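Local coordinates for carbohydrate binding protein, putative, cpb33A (Cellvibrio japonicus, PDB 5FJQ) that probably cleaves chitin chains oxidatively, its copper-binding domain being a lytic polysaccharide monooxygenase important for efficient chitin utilization, at residues D51-Y56 and I158-W163; P87-F92 and T141-L146. One frame throughout, in Å; residues are numbered along the deposited sequence.

Interaction 1: D51-Y56 and I158-W163; sequences DNHDYY and IWQRDW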
# COMPACT_ATOMS: atom_id res chain seq x y z
N ASP A 51 12.50 7.98 7.00
CA ASP A 51 13.08 7.21 5.89
C ASP A 51 13.79 5.88 6.34
O ASP A 51 14.87 5.50 5.85
CB ASP A 51 13.99 8.19 5.14
CG ASP A 51 14.57 7.61 3.89
OD1 ASP A 51 13.84 6.95 3.14
OD2 ASP A 51 15.79 7.80 3.73
N ASN A 52 13.24 5.26 7.41
CA ASN A 52 13.82 4.05 7.99
C ASN A 52 12.70 3.08 8.34
O ASN A 52 12.58 2.60 9.48
CB ASN A 52 14.65 4.39 9.21
CG ASN A 52 13.94 5.35 10.14
OD1 ASN A 52 12.76 5.74 9.90
ND2 ASN A 52 14.65 5.79 11.18
N HIS A 53 11.82 2.90 7.36
CA HIS A 53 10.57 2.16 7.52
C HIS A 53 10.77 0.74 7.95
O HIS A 53 9.93 0.16 8.65
CB HIS A 53 9.81 2.13 6.18
CG HIS A 53 9.81 3.42 5.46
ND1 HIS A 53 9.01 4.48 5.84
CD2 HIS A 53 10.50 3.83 4.37
CE1 HIS A 53 9.23 5.49 5.02
NE2 HIS A 53 10.10 5.12 4.11
N ASP A 54 11.88 0.14 7.54
CA ASP A 54 12.10 -1.27 7.89
C ASP A 54 12.44 -1.49 9.35
O ASP A 54 12.30 -2.61 9.82
CB ASP A 54 13.14 -1.97 7.02
CG ASP A 54 14.50 -1.33 7.13
OD1 ASP A 54 14.62 -0.18 7.61
OD2 ASP A 54 15.48 -1.97 6.71
N TYR A 55 12.92 -0.47 10.05
CA TYR A 55 13.11 -0.58 11.49
C TYR A 55 11.77 -0.78 12.24
O TYR A 55 11.66 -1.62 13.15
CB TYR A 55 13.91 0.63 12.07
CG TYR A 55 14.00 0.52 13.58
CD1 TYR A 55 14.99 -0.32 14.15
CD2 TYR A 55 13.18 1.26 14.43
CE1 TYR A 55 15.10 -0.46 15.53
CE2 TYR A 55 13.25 1.07 15.84
CZ TYR A 55 14.26 0.23 16.38
OH TYR A 55 14.45 -0.03 17.79
N TYR A 56 10.76 0.01 11.85
CA TYR A 56 9.48 0.06 12.52
C TYR A 56 8.50 -1.05 12.07
O TYR A 56 7.70 -1.52 12.90
CB TYR A 56 8.82 1.45 12.32
CG TYR A 56 9.61 2.53 13.01
CD1 TYR A 56 9.46 2.75 14.38
CD2 TYR A 56 10.55 3.29 12.32
CE1 TYR A 56 10.18 3.72 15.02
CE2 TYR A 56 11.29 4.28 12.96
CZ TYR A 56 11.10 4.48 14.30
OH TYR A 56 11.87 5.43 14.99
N ILE A 158 4.64 4.17 -0.37
CA ILE A 158 4.98 4.65 0.94
C ILE A 158 5.03 6.14 0.88
O ILE A 158 5.68 6.75 -0.04
CB ILE A 158 6.41 4.24 1.38
CG1 ILE A 158 6.58 2.73 1.45
CG2 ILE A 158 6.78 4.92 2.70
CD1 ILE A 158 7.91 2.29 2.09
N TRP A 159 4.34 6.76 1.82
CA TRP A 159 4.30 8.21 1.95
C TRP A 159 5.10 8.64 3.14
O TRP A 159 4.71 8.33 4.30
CB TRP A 159 2.83 8.67 2.07
CG TRP A 159 2.69 10.15 2.24
CD1 TRP A 159 3.66 11.10 2.03
CD2 TRP A 159 1.50 10.87 2.64
NE1 TRP A 159 3.14 12.38 2.30
CE2 TRP A 159 1.84 12.25 2.70
CE3 TRP A 159 0.22 10.47 3.04
CZ2 TRP A 159 0.92 13.24 3.06
CZ3 TRP A 159 -0.73 11.48 3.38
CH2 TRP A 159 -0.36 12.84 3.42
N GLN A 160 6.21 9.34 2.87
CA GLN A 160 7.08 9.85 3.94
C GLN A 160 6.77 11.38 4.10
O GLN A 160 7.00 12.18 3.19
CB GLN A 160 8.61 9.55 3.68
CG GLN A 160 9.59 10.16 4.70
CD GLN A 160 9.52 9.53 6.06
OE1 GLN A 160 9.95 8.36 6.27
NE2 GLN A 160 9.05 10.32 7.02
N ARG A 161 6.15 11.68 5.26
CA ARG A 161 5.85 13.04 5.73
C ARG A 161 7.20 13.73 6.02
O ARG A 161 8.15 13.09 6.53
CB ARG A 161 4.96 12.96 6.99
CG ARG A 161 4.62 14.30 7.63
CD ARG A 161 3.52 14.11 8.66
NE ARG A 161 3.03 15.39 9.20
CZ ARG A 161 2.33 15.49 10.33
NH1 ARG A 161 2.04 14.38 11.00
NH2 ARG A 161 1.93 16.67 10.80
N ASP A 162 7.33 15.01 5.66
CA ASP A 162 8.63 15.68 5.75
C ASP A 162 8.99 16.06 7.18
O ASP A 162 8.43 17.01 7.71
CB ASP A 162 8.62 16.93 4.89
CG ASP A 162 10.00 17.49 4.71
OD1 ASP A 162 10.78 17.48 5.65
OD2 ASP A 162 10.30 17.89 3.59
N TRP A 163 9.94 15.33 7.80
CA TRP A 163 10.13 15.54 9.23
C TRP A 163 10.94 16.83 9.50
O TRP A 163 10.99 17.30 10.64
CB TRP A 163 10.81 14.34 9.90
CG TRP A 163 12.16 14.15 9.39
CD1 TRP A 163 13.31 14.76 9.83
CD2 TRP A 163 12.53 13.33 8.27
NE1 TRP A 163 14.39 14.36 9.06
CE2 TRP A 163 13.95 13.48 8.10
CE3 TRP A 163 11.82 12.48 7.40
CZ2 TRP A 163 14.65 12.79 7.10
CZ3 TRP A 163 12.51 11.81 6.41
CH2 TRP A 163 13.92 11.95 6.27
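In this LPMO domain, built on an immunoglobulin-like (fibronectin type III-like) beta-sandwich, the loop at Asp51 and the start of the short helix 53-56 pack against the end of strand 152-161. One hydrogen bond joins the two segments. Asp51 N donates to Gln160 OE1 over 2.7 Å with an N-H...O angle of 158°, and it stands well above the plane of the side-chain carbonyl. The Gln160 chain leaves with CG anti to the backbone N and bends at chi2 (69°). Its NE2 donates to Arg161 O, 3.0 Å away and in the amide plane, and also to Val49 O. These bonds fix which way the amide is turned.

The apolar part lies at His53. Ile158 CG2 sits over one face of the ring, 3.7 Å from its centroid, in a CH-pi contact. The buried imidazole is hydrogen-bonded at both nitrogens, ND1 with Tyr172 OH and NE2 with Tyr104 OH. Tyr104 OH is also hydrogen-bonded to Asp51 OD1, which forms a salt bridge with Arg106.

Trp163 brings CH2 to 3.9 Å from Asp51 CB. Gln160 OE1 also lies 3.2 Å from His53 CE1, with ring and amide planes 25° apart.

Interaction 2: P87-F92 and T141-L146; sequences PGAREF and THNVIL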
# COMPACT_ATOMS: atom_id res chain seq x y z
N PRO A 87 2.60 -3.05 -18.64
CA PRO A 87 3.85 -2.32 -18.49
C PRO A 87 3.74 -0.94 -19.08
O PRO A 87 2.93 -0.73 -20.00
CB PRO A 87 4.88 -3.23 -19.22
CG PRO A 87 4.29 -4.61 -19.10
CD PRO A 87 2.82 -4.34 -19.31
N GLY A 88 4.49 0.00 -18.54
CA GLY A 88 4.33 1.39 -18.87
C GLY A 88 3.64 2.27 -17.84
O GLY A 88 3.39 1.87 -16.68
N ALA A 89 3.33 3.48 -18.27
CA ALA A 89 2.86 4.49 -17.34
C ALA A 89 1.49 4.11 -16.79
O ALA A 89 0.64 3.62 -17.51
CB ALA A 89 2.83 5.85 -18.00
N ARG A 90 1.35 4.20 -15.47
CA ARG A 90 0.03 4.03 -14.84
C ARG A 90 -0.11 5.13 -13.76
O ARG A 90 0.77 5.31 -12.96
CB ARG A 90 -0.09 2.61 -14.27
CG ARG A 90 -1.43 2.26 -13.65
CD ARG A 90 -2.52 2.44 -14.68
NE ARG A 90 -3.76 2.15 -14.02
CZ ARG A 90 -4.55 1.11 -14.28
NH1 ARG A 90 -4.32 0.25 -15.31
NH2 ARG A 90 -5.63 0.98 -13.52
N GLU A 91 -1.17 5.92 -13.79
CA GLU A 91 -1.41 6.82 -12.63
C GLU A 91 -1.82 6.06 -11.33
O GLU A 91 -2.67 5.15 -11.34
CB GLU A 91 -2.47 7.92 -12.88
CG GLU A 91 -2.33 8.64 -14.21
CD GLU A 91 -2.90 10.05 -14.18
OE1 GLU A 91 -3.88 10.32 -13.44
OE2 GLU A 91 -2.31 10.90 -14.88
N PHE A 92 -1.19 6.50 -10.26
CA PHE A 92 -1.48 6.12 -8.87
C PHE A 92 -1.84 7.37 -8.09
O PHE A 92 -1.17 8.41 -8.16
CB PHE A 92 -0.28 5.41 -8.23
CG PHE A 92 -0.02 4.03 -8.78
CD1 PHE A 92 0.60 3.85 -10.02
CD2 PHE A 92 -0.47 2.93 -8.11
CE1 PHE A 92 0.79 2.57 -10.52
CE2 PHE A 92 -0.28 1.64 -8.61
CZ PHE A 92 0.34 1.46 -9.82
N THR A 141 -0.76 12.71 -7.07
CA THR A 141 -0.77 11.85 -8.22
C THR A 141 0.63 11.56 -8.73
O THR A 141 1.45 12.45 -8.94
CB THR A 141 -1.63 12.41 -9.42
OG1 THR A 141 -2.94 12.74 -8.93
CG2 THR A 141 -1.78 11.33 -10.37
N HIS A 142 0.89 10.27 -8.93
CA HIS A 142 2.19 9.83 -9.36
C HIS A 142 2.00 8.94 -10.59
O HIS A 142 1.31 7.95 -10.54
CB HIS A 142 2.85 9.12 -8.18
CG HIS A 142 2.78 9.92 -6.93
ND1 HIS A 142 2.04 9.53 -5.83
CD2 HIS A 142 3.30 11.13 -6.61
CE1 HIS A 142 2.12 10.45 -4.89
NE2 HIS A 142 2.91 11.42 -5.32
N ASN A 143 2.56 9.35 -11.72
CA ASN A 143 2.53 8.51 -12.87
C ASN A 143 3.67 7.50 -12.89
O ASN A 143 4.72 7.82 -13.46
CB ASN A 143 2.74 9.36 -14.07
CG ASN A 143 1.51 9.47 -14.92
OD1 ASN A 143 0.43 9.87 -14.42
ND2 ASN A 143 1.65 9.11 -16.21
N VAL A 144 3.43 6.29 -12.41
CA VAL A 144 4.51 5.34 -12.02
C VAL A 144 4.76 4.58 -13.27
O VAL A 144 3.78 4.25 -13.98
CB VAL A 144 4.00 4.37 -10.92
CG1 VAL A 144 5.03 3.29 -10.55
CG2 VAL A 144 3.61 5.19 -9.71
N ILE A 145 6.03 4.36 -13.64
CA ILE A 145 6.24 3.55 -14.82
C ILE A 145 6.34 2.07 -14.38
O ILE A 145 7.29 1.66 -13.67
CB ILE A 145 7.43 4.02 -15.72
CG1 ILE A 145 7.37 5.52 -16.10
CG2 ILE A 145 7.69 3.08 -16.90
CD1 ILE A 145 6.03 6.09 -16.55
N LEU A 146 5.35 1.26 -14.76
CA LEU A 146 5.34 -0.18 -14.39
C LEU A 146 6.32 -0.91 -15.26
O LEU A 146 6.30 -0.74 -16.52
CB LEU A 146 3.95 -0.78 -14.52
CG LEU A 146 2.92 -0.02 -13.68
CD1 LEU A 146 1.50 -0.34 -14.19
CD2 LEU A 146 3.08 -0.27 -12.19
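Strand 139-146 runs antiparallel to strand 88-96, and six backbone hydrogen bonds join 141-146 to 87-92. Thr141 directs its CA-H at Phe92 O. His142 forms a hydrogen-bonded pair with Phe92: His142 N to Phe92 O and Phe92 N to His142 O are both 2.9 Å. The imidazole lies on the same face as Phe92, and its ND1 is hydrogen-bonded to Tyr107 OH. Asn143 lies on the exposed face with Ala89, Glu91 and Ile145. Its side chain crosses that of Glu91 obliquely. Val144 forms a hydrogen-bonded pair with Arg90, bonded in both directions, and points to the buried face. Its CG2, anti to the carbonyl carbon, reaches Phe92 CD1 at 3.3 Å, a tight approach with the side chains crossing at about a right angle. Ile145 sets CD1 against Ala89 CB, 3.5 Å away. Leu146 closes the ladder through two bonds with Gly88. Its two methyls divide the work: CD1 lies 3.4 Å from Arg90 CB, alongside the arginine stem, while CD2 meets Phe92 CE1 at 4.0 Å. Gly88 has phi 105° and psi -170°, where a CB would collide with the preceding carbonyl oxygen. Ile128 packs on Val144 and Leu146, and Ile155 on Phe92 and Leu146. Here the outer strand 139-146 pairs with the central strand 88-96 of the three-stranded sheet of the LPMO beta-sandwich, with Phe92, Val144 and Leu146 turned into the core.

Overall arrangement
Interactions 1 and 2 belong to the same LPMO domain but lie in different parts of it. Their centres are 22 Å apart; their nearest atoms are about 7 Å apart and do not touch. Interaction 2 is nested inside the chain loop closed by interaction 1. Strands 139-146 and 152-161 follow each other in the chain but belong to different sheets. Strand 152-161 supplies 158-161 to interaction 1 and, through Ile155, touches interaction 2. The copper is bound by His1 and His100. In interaction 1, the Gln160 side chain is about 11 Å from the metal. In interaction 2, the His142 side chain is about 12 Å from that of His100.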